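Side-chain contacts in phytanoyl-CoA dioxygenase (Streptomyces malaysiense, PDB 6ZYL), which catalyses the beta-hydroxylation of the peptide thioholgamide as a non-heme monooxygenase, probably using iron and 2-oxoglutarate: residues F37-N42 against M160-G165; L108-N113 against T284-R289; P263-E268 against L276-S281. All coordinates share one frame; numbering follows the deposited sequence.

Contacts 1 and 2 both reach the seven-stranded mixed sheet, at different places: contact 1 uses its outermost strand 37-41 and contact 2 its strand 107-117. Their centres are about 24 Å apart, on opposite sides of the centre of the chain. Contact 1 is partly buried and made of aromatic rings from two sheets, whereas the fully buried contact 2 sets arginines of helix 273-295 against an indole and a backbone carbonyl. Contact 3 uses the same helix, its centre about 12 Å from the centre of contact 2, but lies at the surface. There a single ion pair links 263-268 to 276-281, in contrast to the densely bonded charges of contact 2.

Contact 1: F37-N42 against M160-G165; sequences FVFPVN and MRYARG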
loop_
_atom_site.group_PDB
_atom_site.type_symbol
_atom_site.label_atom_id
_atom_site.label_comp_id
_atom_site.label_asym_id
_atom_site.label_seq_id
_atom_site.Cartn_x
_atom_site.Cartn_y
_atom_site.Cartn_z
ATOM N N PHE A 37 10.042 -10.037 1.431
ATOM C CA PHE A 37 10.149 -8.587 1.473
ATOM C C PHE A 37 11.545 -8.222 0.994
ATOM O O PHE A 37 12.419 -9.080 0.857
ATOM C CB PHE A 37 9.883 -8.039 2.882
ATOM C CG PHE A 37 10.822 -8.569 3.931
ATOM C CD1 PHE A 37 12.137 -8.135 3.991
ATOM C CD2 PHE A 37 10.386 -9.497 4.861
ATOM C CE1 PHE A 37 13.000 -8.622 4.952
ATOM C CE2 PHE A 37 11.246 -9.985 5.828
ATOM C CZ PHE A 37 12.554 -9.547 5.872
ATOM N N VAL A 38 11.750 -6.932 0.757
ATOM C CA VAL A 38 13.067 -6.421 0.395
ATOM C C VAL A 38 13.092 -4.933 0.731
ATOM O O VAL A 38 12.215 -4.174 0.301
ATOM C CB VAL A 38 13.386 -6.708 -1.087
ATOM C CG1 VAL A 38 12.566 -5.831 -2.012
ATOM C CG2 VAL A 38 14.883 -6.554 -1.339
ATOM N N PHE A 39 14.062 -4.513 1.541
ATOM C CA PHE A 39 14.165 -3.125 1.972
ATOM C C PHE A 39 15.553 -2.901 2.554
ATOM O O PHE A 39 16.197 -3.850 3.016
ATOM C CB PHE A 39 13.083 -2.775 3.011
ATOM C CG PHE A 39 13.345 -3.341 4.382
ATOM C CD1 PHE A 39 14.129 -2.653 5.295
ATOM C CD2 PHE A 39 12.797 -4.556 4.760
ATOM C CE1 PHE A 39 14.371 -3.170 6.554
ATOM C CE2 PHE A 39 13.035 -5.078 6.019
ATOM C CZ PHE A 39 13.822 -4.382 6.916
ATOM N N PRO A 40 16.050 -1.655 2.536
ATOM C CA PRO A 40 15.409 -0.513 1.866
ATOM C C PRO A 40 15.652 -0.558 0.361
ATOM O O PRO A 40 16.662 -1.110 -0.058
ATOM C CB PRO A 40 16.100 0.698 2.498
ATOM C CG PRO A 40 17.484 0.191 2.811
ATOM C CD PRO A 40 17.299 -1.265 3.220
ATOM N N VAL A 41 14.734 -0.030 -0.445
ATOM C CA VAL A 41 15.026 0.286 -1.838
ATOM C C VAL A 41 14.841 1.792 -1.996
ATOM O O VAL A 41 13.894 2.374 -1.454
ATOM C CB VAL A 41 14.138 -0.490 -2.839
ATOM C CG1 VAL A 41 14.061 -1.968 -2.459
ATOM C CG2 VAL A 41 12.761 0.120 -2.935
ATOM N N ASN A 42 15.772 2.428 -2.699
ATOM C CA ASN A 42 15.740 3.876 -2.818
ATOM C C ASN A 42 14.597 4.308 -3.727
ATOM O O ASN A 42 14.304 3.663 -4.737
ATOM C CB ASN A 42 17.078 4.391 -3.345
ATOM C CG ASN A 42 18.174 4.335 -2.294
ATOM O OD1 ASN A 42 17.900 4.327 -1.091
ATOM N ND2 ASN A 42 19.422 4.295 -2.742
ATOM N N MET A 160 6.472 -1.028 11.267
ATOM C CA MET A 160 6.027 -2.370 10.938
ATOM C C MET A 160 7.147 -3.377 11.161
ATOM O O MET A 160 8.331 -3.069 10.988
ATOM C CB MET A 160 5.573 -2.387 9.480
ATOM C CG MET A 160 4.975 -3.664 8.952
ATOM S SD MET A 160 4.060 -3.280 7.433
ATOM C CE MET A 160 5.334 -2.519 6.425
ATOM N N ARG A 161 6.761 -4.582 11.572
ATOM C CA ARG A 161 7.673 -5.711 11.697
ATOM C C ARG A 161 7.290 -6.779 10.682
ATOM O O ARG A 161 6.103 -7.040 10.469
ATOM C CB ARG A 161 7.628 -6.343 13.092
ATOM C CG ARG A 161 7.686 -5.400 14.266
ATOM C CD ARG A 161 8.007 -6.178 15.544
ATOM N NE ARG A 161 6.847 -6.875 16.100
ATOM C CZ ARG A 161 5.801 -6.266 16.653
ATOM N NH1 ARG A 161 5.759 -4.942 16.716
ATOM N NH2 ARG A 161 4.794 -6.979 17.139
ATOM N N TYR A 162 8.289 -7.423 10.085
ATOM C CA TYR A 162 8.056 -8.506 9.141
ATOM C C TYR A 162 8.401 -9.852 9.770
ATOM O O TYR A 162 9.283 -9.946 10.627
ATOM C CB TYR A 162 8.897 -8.343 7.872
ATOM C CG TYR A 162 8.479 -7.241 6.932
ATOM C CD1 TYR A 162 7.148 -6.867 6.797
ATOM C CD2 TYR A 162 9.426 -6.582 6.163
ATOM C CE1 TYR A 162 6.779 -5.858 5.923
ATOM C CE2 TYR A 162 9.069 -5.583 5.292
ATOM C CZ TYR A 162 7.750 -5.222 5.173
ATOM O OH TYR A 162 7.418 -4.214 4.300
ATOM N N ALA A 163 7.711 -10.899 9.316
ATOM C CA ALA A 163 8.029 -12.286 9.660
ATOM C C ALA A 163 8.651 -12.923 8.419
ATOM O O ALA A 163 7.941 -13.303 7.483
ATOM C CB ALA A 163 6.787 -13.042 10.119
ATOM N N ARG A 164 9.978 -13.026 8.409
ATOM C CA ARG A 164 10.693 -13.541 7.247
ATOM C C ARG A 164 10.160 -14.908 6.838
ATOM O O ARG A 164 9.961 -15.791 7.677
ATOM C CB ARG A 164 12.187 -13.625 7.565
ATOM C CG ARG A 164 13.094 -13.828 6.365
ATOM C CD ARG A 164 14.561 -13.886 6.801
ATOM N NE ARG A 164 15.210 -12.576 6.750
ATOM C CZ ARG A 164 15.597 -11.884 7.817
ATOM N NH1 ARG A 164 15.416 -12.369 9.040
ATOM N NH2 ARG A 164 16.178 -10.701 7.662
ATOM N N GLY A 165 9.917 -15.069 5.540
ATOM C CA GLY A 165 9.457 -16.328 4.997
ATOM C C GLY A 165 8.009 -16.671 5.260
ATOM O O GLY A 165 7.553 -17.729 4.813
#
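Phe37 and Arg164 mark the closest approach of the two backbones, with their CA atoms 7.6 Å apart, too wide for the backbones to pair, so the contact is carried mainly by side chains. Strand 37-41 forms the outer border of the mixed sheet, and Phe37 and Phe39, two residues apart, both point toward 160-165. Tyr162 points back toward them. Its CD2 lies over one face of the Phe37 ring, off toward the rim and 3.3 Å from Phe37 CG. The planes are inclined by only 24° with centroids 4.7 Å apart, but the rings are displaced laterally and share little area. Phe37 CG lies between the backbone N and the carbonyl carbon (chi1 59°), which brings the ring alongside the tyrosine, and CB joins in, 3.5 Å from Tyr162 CE2. The resulting aromatic cluster links the two sheets of a double-stranded beta-helix, the core fold of the PhyH family, since strand 160-162 belongs to the four-stranded antiparallel sheet. Phe39 brings its CD2 to the edge of the tyrosine ring, 3.9 Å from Tyr162 CE2, with the planes inclined at 62°. The hydroxyl of Tyr162 is held beyond the cluster by hydrogen bonds with Ser210 and His212. On the exposed side Arg164 turns a guanidinium face to Phe37, its NE 4.1 Å from Phe37 CZ.

Contact 2: L108-N113 against T284-R289; sequences LVWSTN and TRRQKR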
loop_
_atom_site.group_PDB
_atom_site.type_symbol
_atom_site.label_atom_id
_atom_site.label_comp_id
_atom_site.label_asym_id
_atom_site.label_seq_id
_atom_site.Cartn_x
_atom_site.Cartn_y
_atom_site.Cartn_z
ATOM N N LEU A 108 0.300 -2.511 -12.938
ATOM C CA LEU A 108 -0.834 -1.651 -12.652
ATOM C C LEU A 108 -0.826 -1.310 -11.169
ATOM O O LEU A 108 -0.355 -2.094 -10.342
ATOM C CB LEU A 108 -2.161 -2.324 -13.015
ATOM C CG LEU A 108 -2.346 -2.769 -14.464
ATOM C CD1 LEU A 108 -2.105 -4.263 -14.580
ATOM C CD2 LEU A 108 -3.737 -2.403 -14.951
ATOM N N VAL A 109 -1.344 -0.131 -10.844
ATOM C CA VAL A 109 -1.570 0.265 -9.459
ATOM C C VAL A 109 -2.986 -0.148 -9.079
ATOM O O VAL A 109 -3.962 0.327 -9.672
ATOM C CB VAL A 109 -1.363 1.774 -9.264
ATOM C CG1 VAL A 109 -1.761 2.179 -7.848
ATOM C CG2 VAL A 109 0.082 2.156 -9.550
ATOM N N TRP A 110 -3.102 -1.034 -8.093
ATOM C CA TRP A 110 -4.396 -1.559 -7.679
ATOM C C TRP A 110 -5.012 -0.775 -6.530
ATOM O O TRP A 110 -6.241 -0.663 -6.460
ATOM C CB TRP A 110 -4.249 -3.033 -7.284
ATOM C CG TRP A 110 -5.538 -3.710 -6.944
ATOM C CD1 TRP A 110 -6.467 -4.194 -7.819
ATOM C CD2 TRP A 110 -6.036 -3.988 -5.633
ATOM N NE1 TRP A 110 -7.516 -4.754 -7.131
ATOM C CE2 TRP A 110 -7.276 -4.640 -5.786
ATOM C CE3 TRP A 110 -5.555 -3.745 -4.343
ATOM C CZ2 TRP A 110 -8.042 -5.051 -4.698
ATOM C CZ3 TRP A 110 -6.316 -4.154 -3.264
ATOM C CH2 TRP A 110 -7.547 -4.800 -3.448
ATOM N N SER A 111 -4.195 -0.224 -5.634
ATOM C CA SER A 111 -4.713 0.594 -4.546
ATOM C C SER A 111 -3.579 1.416 -3.950
ATOM O O SER A 111 -2.400 1.127 -4.162
ATOM C CB SER A 111 -5.365 -0.267 -3.459
ATOM O OG SER A 111 -4.397 -0.722 -2.527
ATOM N N THR A 112 -3.959 2.455 -3.208
ATOM C CA THR A 112 -3.029 3.211 -2.381
ATOM C C THR A 112 -3.635 3.386 -0.997
ATOM O O THR A 112 -4.858 3.464 -0.841
ATOM C CB THR A 112 -2.686 4.588 -2.978
ATOM O OG1 THR A 112 -3.882 5.282 -3.348
ATOM C CG2 THR A 112 -1.780 4.428 -4.197
ATOM N N ASN A 113 -2.764 3.439 0.008
ATOM C CA ASN A 113 -3.176 3.560 1.398
ATOM C C ASN A 113 -2.252 4.530 2.114
ATOM O O ASN A 113 -1.035 4.500 1.914
ATOM C CB ASN A 113 -3.131 2.207 2.128
ATOM C CG ASN A 113 -4.375 1.379 1.906
ATOM O OD1 ASN A 113 -5.365 1.518 2.623
ATOM N ND2 ASN A 113 -4.328 0.501 0.914
ATOM N N THR A 284 -16.345 3.223 -5.160
ATOM C CA THR A 284 -17.579 2.455 -5.034
ATOM C C THR A 284 -17.380 1.030 -5.537
ATOM O O THR A 284 -17.786 0.063 -4.885
ATOM C CB THR A 284 -18.709 3.139 -5.808
ATOM O OG1 THR A 284 -18.976 4.430 -5.247
ATOM C CG2 THR A 284 -19.975 2.293 -5.762
ATOM N N ARG A 285 -16.748 0.891 -6.704
ATOM C CA ARG A 285 -16.468 -0.429 -7.260
ATOM C C ARG A 285 -15.622 -1.257 -6.302
ATOM O O ARG A 285 -15.914 -2.432 -6.052
ATOM C CB ARG A 285 -15.764 -0.264 -8.607
ATOM C CG ARG A 285 -15.359 -1.544 -9.307
ATOM C CD ARG A 285 -14.621 -1.212 -10.613
ATOM N NE ARG A 285 -15.450 -0.408 -11.509
ATOM C CZ ARG A 285 -15.163 0.830 -11.902
ATOM N NH1 ARG A 285 -14.051 1.429 -11.497
ATOM N NH2 ARG A 285 -15.995 1.472 -12.710
ATOM N N ARG A 286 -14.567 -0.656 -5.750
ATOM C CA ARG A 286 -13.670 -1.411 -4.882
ATOM C C ARG A 286 -14.356 -1.802 -3.579
ATOM O O ARG A 286 -14.233 -2.945 -3.128
ATOM C CB ARG A 286 -12.409 -0.596 -4.592
ATOM C CG ARG A 286 -11.464 -1.257 -3.599
ATOM C CD ARG A 286 -10.990 -2.620 -4.093
ATOM N NE ARG A 286 -10.414 -2.537 -5.434
ATOM C CZ ARG A 286 -9.215 -2.033 -5.704
ATOM N NH1 ARG A 286 -8.451 -1.569 -4.723
ATOM N NH2 ARG A 286 -8.776 -1.995 -6.956
ATOM N N GLN A 287 -15.070 -0.866 -2.952
ATOM C CA GLN A 287 -15.696 -1.170 -1.670
ATOM C C GLN A 287 -16.788 -2.222 -1.814
ATOM O O GLN A 287 -17.022 -2.998 -0.881
ATOM C CB GLN A 287 -16.249 0.109 -1.042
ATOM C CG GLN A 287 -15.164 1.116 -0.658
ATOM C CD GLN A 287 -14.005 0.487 0.109
ATOM O OE1 GLN A 287 -12.887 0.389 -0.400
ATOM N NE2 GLN A 287 -14.272 0.050 1.332
ATOM N N LYS A 288 -17.460 -2.276 -2.966
ATOM C CA LYS A 288 -18.362 -3.392 -3.226
ATOM C C LYS A 288 -17.610 -4.714 -3.156
ATOM O O LYS A 288 -18.089 -5.682 -2.554
ATOM C CB LYS A 288 -19.027 -3.234 -4.592
ATOM C CG LYS A 288 -20.193 -2.259 -4.626
ATOM C CD LYS A 288 -20.675 -2.050 -6.058
ATOM C CE LYS A 288 -21.852 -1.091 -6.123
ATOM N NZ LYS A 288 -22.197 -0.731 -7.528
ATOM N N ARG A 289 -16.421 -4.767 -3.765
ATOM C CA ARG A 289 -15.592 -5.965 -3.694
ATOM C C ARG A 289 -15.203 -6.274 -2.254
ATOM O O ARG A 289 -15.373 -7.404 -1.780
ATOM C CB ARG A 289 -14.336 -5.783 -4.550
ATOM C CG ARG A 289 -14.572 -5.646 -6.046
ATOM C CD ARG A 289 -13.400 -6.256 -6.838
ATOM N NE ARG A 289 -13.238 -7.666 -6.503
ATOM C CZ ARG A 289 -12.122 -8.209 -6.029
ATOM N NH1 ARG A 289 -11.034 -7.471 -5.853
ATOM N NH2 ARG A 289 -12.097 -9.502 -5.737
#
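The guanidinium of Arg286 lies flat on the indole of Trp110, the planes only 8° apart and the group centres 3.6 Å from each other. Arg286 NH1 is placed over the middle of the indole, and Arg286 CZ stands above the six-membered ring, so the stack is also a cation-pi interaction. Arg286 NH2 comes 3.0 Å from Trp110 NE1, but both are donors and the approach is one of face to face, without a bond between them. The same arginine grips the backbone of the residue whose ring it covers: Arg286 NH1 and NH2 donate end-on to Trp110 O, at 3.0 and 2.9 Å. The oxygen lies in the guanidinium plane, yet both bonds are bent, with N-H...O angles near 145°. Lys78 also donates to this oxygen, so two positively charged side chains probably polarise the carbonyl. The axes of 284-289, in helix 273-295, and of 108-113, in strand 107-117 of the main beta-sheet, pass 11.2 Å apart and nearly at right angles, and the long arginine spans that gap. With CG anti to the backbone N (chi1 175°), the chain leaves straight from the helix and then bends at chi2 and chi3, laying its flat end on the indole. Ser111 CB abuts the guanidinium edge, 3.6 Å from Arg286 NH1. A leucine in place of Arg286 would probably leave the Trp110 carbonyl without two of its donors and Asp248 without one partner. Asp248 ties the cluster together, pairing with Arg286 and Arg289 and accepting from Trp110 NE1. Arg289 approaches the indole edge, its NH1 4.0 Å from Trp110 CZ2, and its NH2 reaches the carbonyl of Gly135.

Contact 3: P263-E268 against L276-S281; sequences PERRPE and LNDFYS
Arg265 and Asp278 alone bring 263-268 and 276-281 together, and they do so through opposite charges. The close part is a single oxygen: Asp278 OD2 stands over one face of the Arg265 guanidinium, 2.9 Å from Arg265 NH2. Because it lies well out of the guanidinium plane, none of the N-H groups points at it, and the salt bridge rests on charge alone. The carboxylate stands upright on the arginine, the two planes 89° apart; its second oxygen lies over the same side but further out, Asp278 OD1 3.7 Å from Arg265 NH1. The exact height of OD2 is doubtful, since the model sets it too near the guanidinium carbon; the pairing is surer than its fine geometry. The side chains meet at about a right angle, and the bend of Arg265 at chi3 (-79°) turns its flat end across the path of the aspartate. This is a local closure at the edge of the beta-fold: the chain leaves the short outermost strand 262-263, passes through a loop and returns as helix 273-295, whose first turns face that loop. Only 97 Å² is buried between the segments, and Arg265 is exposed. The firmer packing is on the inner side, made with other parts of the chain. There Glu264 forms a salt bridge with Lys78, a hydrogen bond with Ser249 and a packing contact with Ala282. Pro267 rests on Ala275 a little earlier in the helix, and Phe279, buried, packs on Leu70 and Val82. Toward solvent, by contrast, the helix face bearing Asn277 and Ser281 is exposed.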
loop_
_atom_site.group_PDB
_atom_site.type_symbol
_atom_site.label_atom_id
_atom_site.label_comp_id
_atom_site.label_asym_id
_atom_site.label_seq_id
_atom_site.Cartn_x
_atom_site.Cartn_y
_atom_site.Cartn_z
ATOM N N PRO A 263 -9.783 0.122 -16.908
ATOM C CA PRO A 263 -8.681 1.083 -16.759
ATOM C C PRO A 263 -9.119 2.366 -16.065
ATOM O O PRO A 263 -10.223 2.871 -16.274
ATOM C CB PRO A 263 -8.244 1.351 -18.207
ATOM C CG PRO A 263 -9.468 1.076 -19.031
ATOM C CD PRO A 263 -10.237 -0.007 -18.307
ATOM N N GLU A 264 -8.231 2.881 -15.219
ATOM C CA GLU A 264 -8.414 4.154 -14.546
ATOM C C GLU A 264 -7.582 5.217 -15.261
ATOM O O GLU A 264 -6.868 4.935 -16.227
ATOM C CB GLU A 264 -8.038 4.023 -13.066
ATOM C CG GLU A 264 -9.035 3.180 -12.271
ATOM C CD GLU A 264 -8.489 2.687 -10.941
ATOM O OE1 GLU A 264 -7.281 2.866 -10.680
ATOM O OE2 GLU A 264 -9.275 2.113 -10.155
ATOM N N ARG A 265 -7.686 6.457 -14.790
ATOM C CA ARG A 265 -6.983 7.576 -15.397
ATOM C C ARG A 265 -6.241 8.371 -14.333
ATOM O O ARG A 265 -6.664 8.442 -13.177
ATOM C CB ARG A 265 -7.948 8.515 -16.147
ATOM C CG ARG A 265 -9.130 7.822 -16.805
ATOM C CD ARG A 265 -9.617 8.593 -18.027
ATOM N NE ARG A 265 -10.436 9.750 -17.671
ATOM C CZ ARG A 265 -11.758 9.719 -17.529
ATOM N NH1 ARG A 265 -12.424 8.585 -17.708
ATOM N NH2 ARG A 265 -12.416 10.825 -17.204
ATOM N N ARG A 266 -5.133 8.984 -14.743
ATOM C CA ARG A 266 -4.403 9.866 -13.846
ATOM C C ARG A 266 -5.153 11.186 -13.689
ATOM O O ARG A 266 -5.752 11.675 -14.652
ATOM C CB ARG A 266 -2.997 10.140 -14.380
ATOM C CG ARG A 266 -2.166 8.907 -14.643
ATOM C CD ARG A 266 -0.790 9.294 -15.167
ATOM N NE ARG A 266 -0.013 10.031 -14.173
ATOM C CZ ARG A 266 1.283 10.308 -14.289
ATOM N NH1 ARG A 266 1.955 9.913 -15.362
ATOM N NH2 ARG A 266 1.908 10.980 -13.333
ATOM N N PRO A 267 -5.127 11.798 -12.504
ATOM C CA PRO A 267 -5.787 13.102 -12.336
ATOM C C PRO A 267 -5.019 14.198 -13.063
ATOM O O PRO A 267 -3.792 14.276 -12.976
ATOM C CB PRO A 267 -5.779 13.314 -10.818
ATOM C CG PRO A 267 -4.553 12.558 -10.353
ATOM C CD PRO A 267 -4.451 11.350 -11.269
ATOM N N GLU A 268 -5.754 15.046 -13.786
ATOM C CA GLU A 268 -5.118 16.177 -14.453
ATOM C C GLU A 268 -4.666 17.230 -13.449
ATOM O O GLU A 268 -3.643 17.891 -13.661
ATOM C CB GLU A 268 -6.075 16.794 -15.472
ATOM C CG GLU A 268 -6.503 15.846 -16.578
ATOM C CD GLU A 268 -5.367 15.497 -17.519
ATOM O OE1 GLU A 268 -4.518 16.375 -17.782
ATOM O OE2 GLU A 268 -5.322 14.343 -17.995
ATOM N N LEU A 276 -12.627 13.518 -9.631
ATOM C CA LEU A 276 -13.550 13.209 -8.545
ATOM C C LEU A 276 -14.604 12.205 -8.994
ATOM O O LEU A 276 -14.924 11.262 -8.262
ATOM C CB LEU A 276 -14.220 14.486 -8.043
ATOM C CG LEU A 276 -13.371 15.469 -7.240
ATOM C CD1 LEU A 276 -14.211 16.696 -6.884
ATOM C CD2 LEU A 276 -12.812 14.820 -5.992
ATOM N N ASN A 277 -15.159 12.396 -10.194
ATOM C CA ASN A 277 -16.189 11.486 -10.683
ATOM C C ASN A 277 -15.635 10.082 -10.877
ATOM O O ASN A 277 -16.270 9.095 -10.487
ATOM C CB ASN A 277 -16.780 12.017 -11.988
ATOM C CG ASN A 277 -17.532 13.322 -11.800
ATOM O OD1 ASN A 277 -17.931 13.668 -10.687
ATOM N ND2 ASN A 277 -17.725 14.056 -12.889
ATOM N N ASP A 278 -14.449 9.970 -11.482
ATOM C CA ASP A 278 -13.815 8.664 -11.617
ATOM C C ASP A 278 -13.450 8.081 -10.259
ATOM O O ASP A 278 -13.494 6.859 -10.075
ATOM C CB ASP A 278 -12.568 8.770 -12.493
ATOM C CG ASP A 278 -12.892 9.083 -13.940
ATOM O OD1 ASP A 278 -14.037 8.825 -14.369
ATOM O OD2 ASP A 278 -12.000 9.590 -14.650
ATOM N N PHE A 279 -13.080 8.940 -9.304
ATOM C CA PHE A 279 -12.766 8.488 -7.952
ATOM C C PHE A 279 -13.986 7.856 -7.294
ATOM O O PHE A 279 -13.923 6.725 -6.797
ATOM C CB PHE A 279 -12.240 9.679 -7.142
ATOM C CG PHE A 279 -12.011 9.386 -5.689
ATOM C CD1 PHE A 279 -10.798 8.878 -5.254
ATOM C CD2 PHE A 279 -12.999 9.644 -4.754
ATOM C CE1 PHE A 279 -10.582 8.616 -3.914
ATOM C CE2 PHE A 279 -12.790 9.383 -3.414
ATOM C CZ PHE A 279 -11.580 8.872 -2.993
ATOM N N TYR A 280 -15.116 8.570 -7.292
ATOM C CA TYR A 280 -16.345 8.010 -6.738
ATOM C C TYR A 280 -16.655 6.656 -7.365
ATOM O O TYR A 280 -17.003 5.695 -6.668
ATOM C CB TYR A 280 -17.511 8.973 -6.965
ATOM C CG TYR A 280 -17.322 10.347 -6.371
ATOM C CD1 TYR A 280 -16.612 10.525 -5.190
ATOM C CD2 TYR A 280 -17.858 11.470 -6.987
ATOM C CE1 TYR A 280 -16.440 11.782 -4.642
ATOM C CE2 TYR A 280 -17.691 12.731 -6.447
ATOM C CZ TYR A 280 -16.981 12.881 -5.274
ATOM O OH TYR A 280 -16.811 14.136 -4.733
ATOM N N SER A 281 -16.534 6.564 -8.690
ATOM C CA SER A 281 -16.839 5.316 -9.380
ATOM C C SER A 281 -15.864 4.215 -8.979
ATOM O O SER A 281 -16.269 3.080 -8.699
ATOM C CB SER A 281 -16.806 5.543 -10.893
ATOM O OG SER A 281 -17.198 4.377 -11.594
#